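Local coordinates for protein transcriptional regulator, LacI family (Arthrobacter sp., PDB 4RKQ) that probably regulates transcription as a LacI-family regulator, its periplasmic-binding-protein-like domain likely sensing a sugar or related small molecule, at residues G9-Q12 with G13-S17; G263-T266 with P267-S271. All coordinates share one frame; numbering follows the deposited sequence.

Interaction 1: G9-Q12 with G13-S17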
loop_
_atom_site.group_PDB
_atom_site.type_symbol
_atom_site.label_atom_id
_atom_site.label_comp_id
_atom_site.label_asym_id
_atom_site.label_seq_id
_atom_site.Cartn_x
_atom_site.Cartn_y
_atom_site.Cartn_z
ATOM N N GLY A 9 29.761 -6.726 22.972
ATOM C CA GLY A 9 29.054 -7.273 21.817
ATOM C C GLY A 9 27.664 -6.708 21.574
ATOM O O GLY A 9 27.112 -6.870 20.491
ATOM N N LEU A 10 27.094 -6.037 22.569
ATOM C CA LEU A 10 25.697 -5.582 22.493
ATOM C C LEU A 10 25.480 -4.320 21.652
ATOM O O LEU A 10 26.411 -3.586 21.318
ATOM C CB LEU A 10 25.138 -5.338 23.906
ATOM C CG LEU A 10 24.957 -6.580 24.778
ATOM C CD1 LEU A 10 24.706 -6.174 26.224
ATOM C CD2 LEU A 10 23.829 -7.449 24.231
ATOM N N VAL A 11 24.211 -4.083 21.333
ATOM C CA VAL A 11 23.764 -2.819 20.753
ATOM C C VAL A 11 23.819 -1.781 21.864
ATOM O O VAL A 11 23.360 -2.024 22.972
ATOM C CB VAL A 11 22.345 -2.947 20.180
ATOM C CG1 VAL A 11 21.765 -1.572 19.843
ATOM C CG2 VAL A 11 22.377 -3.893 18.974
ATOM N N GLN A 12 24.421 -0.636 21.579
ATOM C CA GLN A 12 24.687 0.345 22.618
ATOM C C GLN A 12 24.012 1.655 22.334
ATOM O O GLN A 12 23.764 2.007 21.156
ATOM C CB GLN A 12 26.190 0.536 22.770
ATOM C CG GLN A 12 26.824 -0.726 23.351
ATOM C CD GLN A 12 28.289 -0.840 23.042
ATOM O OE1 GLN A 12 28.873 0.074 22.464
ATOM N NE2 GLN A 12 28.890 -1.967 23.409
ATOM N N GLY A 13 23.685 2.345 23.436
ATOM C CA GLY A 13 23.016 3.646 23.414
ATOM C C GLY A 13 21.517 3.464 23.313
ATOM O O GLY A 13 21.041 2.882 22.336
ATOM N N ALA A 14 20.784 3.936 24.326
ATOM C CA ALA A 14 19.314 3.970 24.289
ATOM C C ALA A 14 18.836 4.871 23.138
ATOM O O ALA A 14 19.348 5.972 22.939
ATOM C CB ALA A 14 18.754 4.456 25.621
ATOM N N ARG A 15 17.842 4.396 22.403
ATOM C CA ARG A 15 17.504 4.961 21.105
ATOM C C ARG A 15 16.248 5.790 21.161
ATOM O O ARG A 15 15.339 5.482 21.922
ATOM C CB ARG A 15 17.299 3.855 20.069
ATOM C CG ARG A 15 18.503 2.938 19.876
ATOM C CD ARG A 15 19.780 3.743 19.599
ATOM N NE ARG A 15 20.980 2.894 19.508
ATOM C CZ ARG A 15 21.376 2.270 18.410
ATOM N NH1 ARG A 15 20.669 2.357 17.289
ATOM N NH2 ARG A 15 22.476 1.521 18.442
ATOM N N THR A 16 16.231 6.824 20.338
ATOM C CA THR A 16 15.052 7.589 20.079
ATOM C C THR A 16 13.958 6.723 19.488
ATOM O O THR A 16 14.199 5.860 18.660
ATOM C CB THR A 16 15.369 8.729 19.116
ATOM O OG1 THR A 16 16.214 9.629 19.786
ATOM C CG2 THR A 16 14.095 9.468 18.651
ATOM N N SER A 17 12.742 6.959 19.951
ATOM C CA SER A 17 11.595 6.224 19.490
ATOM C C SER A 17 10.612 7.213 18.926
ATOM O O SER A 17 10.302 8.184 19.568
ATOM C CB SER A 17 10.966 5.486 20.681
ATOM O OG SER A 17 9.729 4.930 20.271
#
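The carbonyl oxygen of Q12 is gripped by the guanidinium group of R15, three residues further on. R15 NH2 gives the main bond, 3.0 Å from Q12 O with an N-H...O angle of 157°, and the oxygen lies at the guanidinium edge, only 7° out of its plane. R15 NE makes only a weak bond to Q12 O, at 3.4 Å; its better partner is G13 O, which stands 2.8 Å from R15 NE. One side chain thus holds two successive carbonyls, which probably helps hold the bend of the backbone at G13, a residue with positive phi. The hook depends on a fold in the arginine: the bend at chi2 (-52°) carries the guanidinium back to the carbonyls of Q12 and G13. A methyl of V11, CG1, rests 3.5 Å from R15 NH2, approaching the guanidinium obliquely, with the two side chains crossing at about a right angle. All five touching residues are exposed. The remaining terminal nitrogen, R15 NH1, bonds to G45 O, so the arginine ties this N-terminal segment to the loop between helix 29-43 and strand 47-52, just before the chain enters strand 17-22.

Interaction 2: G263-T266 with P267-S271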
loop_
_atom_site.group_PDB
_atom_site.type_symbol
_atom_site.label_atom_id
_atom_site.label_comp_id
_atom_site.label_asym_id
_atom_site.label_seq_id
_atom_site.Cartn_x
_atom_site.Cartn_y
_atom_site.Cartn_z
ATOM N N GLY A 263 17.271 21.033 19.438
ATOM C CA GLY A 263 17.183 22.436 19.809
ATOM C C GLY A 263 17.601 23.355 18.678
ATOM O O GLY A 263 17.517 24.574 18.799
ATOM N N ALA A 264 17.996 22.792 17.547
ATOM C CA ALA A 264 18.315 23.617 16.399
ATOM C C ALA A 264 17.101 24.401 15.891
ATOM O O ALA A 264 17.267 25.492 15.375
ATOM C CB ALA A 264 18.940 22.802 15.275
ATOM N N VAL A 265 15.897 23.847 16.035
ATOM C CA VAL A 265 14.675 24.498 15.569
ATOM C C VAL A 265 13.771 24.721 16.772
ATOM O O VAL A 265 13.570 23.831 17.592
ATOM C CB VAL A 265 13.937 23.647 14.495
ATOM C CG1 VAL A 265 12.545 24.231 14.209
ATOM C CG2 VAL A 265 14.751 23.513 13.225
ATOM N N THR A 266 13.219 25.920 16.894
ATOM C CA THR A 266 12.309 26.196 17.982
ATOM C C THR A 266 10.923 25.693 17.613
ATOM O O THR A 266 10.448 25.980 16.513
ATOM C CB THR A 266 12.209 27.708 18.276
ATOM O OG1 THR A 266 13.472 28.167 18.736
ATOM C CG2 THR A 266 11.172 27.995 19.358
ATOM N N PRO A 267 10.278 24.957 18.528
ATOM C CA PRO A 267 8.946 24.436 18.278
ATOM C C PRO A 267 7.977 25.576 18.051
ATOM O O PRO A 267 7.966 26.560 18.794
ATOM C CB PRO A 267 8.589 23.695 19.560
ATOM C CG PRO A 267 9.886 23.441 20.259
ATOM C CD PRO A 267 10.821 24.510 19.825
ATOM N N GLY A 268 7.187 25.451 16.995
ATOM C CA GLY A 268 6.176 26.405 16.705
ATOM C C GLY A 268 6.663 27.603 15.938
ATOM O O GLY A 268 5.869 28.375 15.462
ATOM N N SER A 269 7.968 27.767 15.794
ATOM C CA SER A 269 8.523 28.910 15.086
ATOM C C SER A 269 8.282 28.847 13.597
ATOM O O SER A 269 7.906 27.805 13.054
ATOM C CB SER A 269 10.029 28.954 15.337
ATOM O OG SER A 269 10.720 27.919 14.629
ATOM N N GLN A 270 8.551 29.949 12.903
ATOM C CA GLN A 270 8.412 29.930 11.443
ATOM C C GLN A 270 9.282 28.887 10.756
ATOM O O GLN A 270 8.868 28.267 9.767
ATOM C CB GLN A 270 8.716 31.310 10.879
ATOM C CG GLN A 270 7.596 32.261 11.205
ATOM C CD GLN A 270 7.864 33.608 10.615
ATOM O OE1 GLN A 270 7.632 33.838 9.431
ATOM N NE2 GLN A 270 8.402 34.495 11.424
ATOM N N SER A 271 10.471 28.657 11.301
ATOM C CA SER A 271 11.392 27.684 10.726
ATOM C C SER A 271 10.916 26.252 10.969
ATOM O O SER A 271 11.433 25.321 10.387
ATOM C CB SER A 271 12.795 27.847 11.318
ATOM O OG SER A 271 13.220 29.185 11.209
HETATM O O HOH W 1 13.956 27.995 14.940
#
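A type II beta turn from T266 to S269 shapes this contact, in the loop that carries the chain from helix 246-262 to strand 273-281. P267 and G268 occupy its two central positions, G268 with the positive phi that a type II turn has at its third residue. The turn is closed by S269 N, which donates to T266 O over 3.1 Å at an N-H...O angle of 158°, from above the carbonyl plane. A second bond reaches the same acceptor: S269 OG lies 2.7 Å from T266 O and is tilted just 16° from the carbonyl plane. Chi1 of 73° sets the hydroxyl between the backbone N and the carbonyl carbon of S269, which brings it back over the turn to the oxygen already held by the amide. Water 1 extends the network by accepting from T266 N at 2.9 Å and donating to S269 OG at 3.3 Å. An alanine in place of S269 would keep the amide bond but would probably leave T266 O with one donor fewer and the water without its hydroxyl acceptor. V265 CG1 comes no nearer than 4.1 Å to S269 OG, a loose touch of a methyl on a hydroxyl. T266 CG2 lies beside the proline ring, 3.5 Å from P267 CD. Beyond the two segments, G268 pairs through its backbone with A105 and P267 touches the same residue, which places the turn beside the loop leading into strand 106-110. Proline then glycine at the two central positions is the textbook pairing of a type II turn, and here it lies in the link from helix to strand.

Both interactions are local surface contacts without a buried residue among those that touch, and each centres on a backbone carbonyl that accepts from a residue three positions later. Their chemistry differs. In interaction 1 the donor is a charged, long side chain spanning an irregular N-terminal segment; in interaction 2 a regular turn supplies an amide and a short hydroxyl, with a water alongside. They hold different elements: 9-17 leads into strand 17-22, whereas 263-271 joins helix 246-262 to strand 273-281. Their centres lie about 27 Å apart and their nearest atoms about 11 Å, so they do not touch, and they follow in series along the chain.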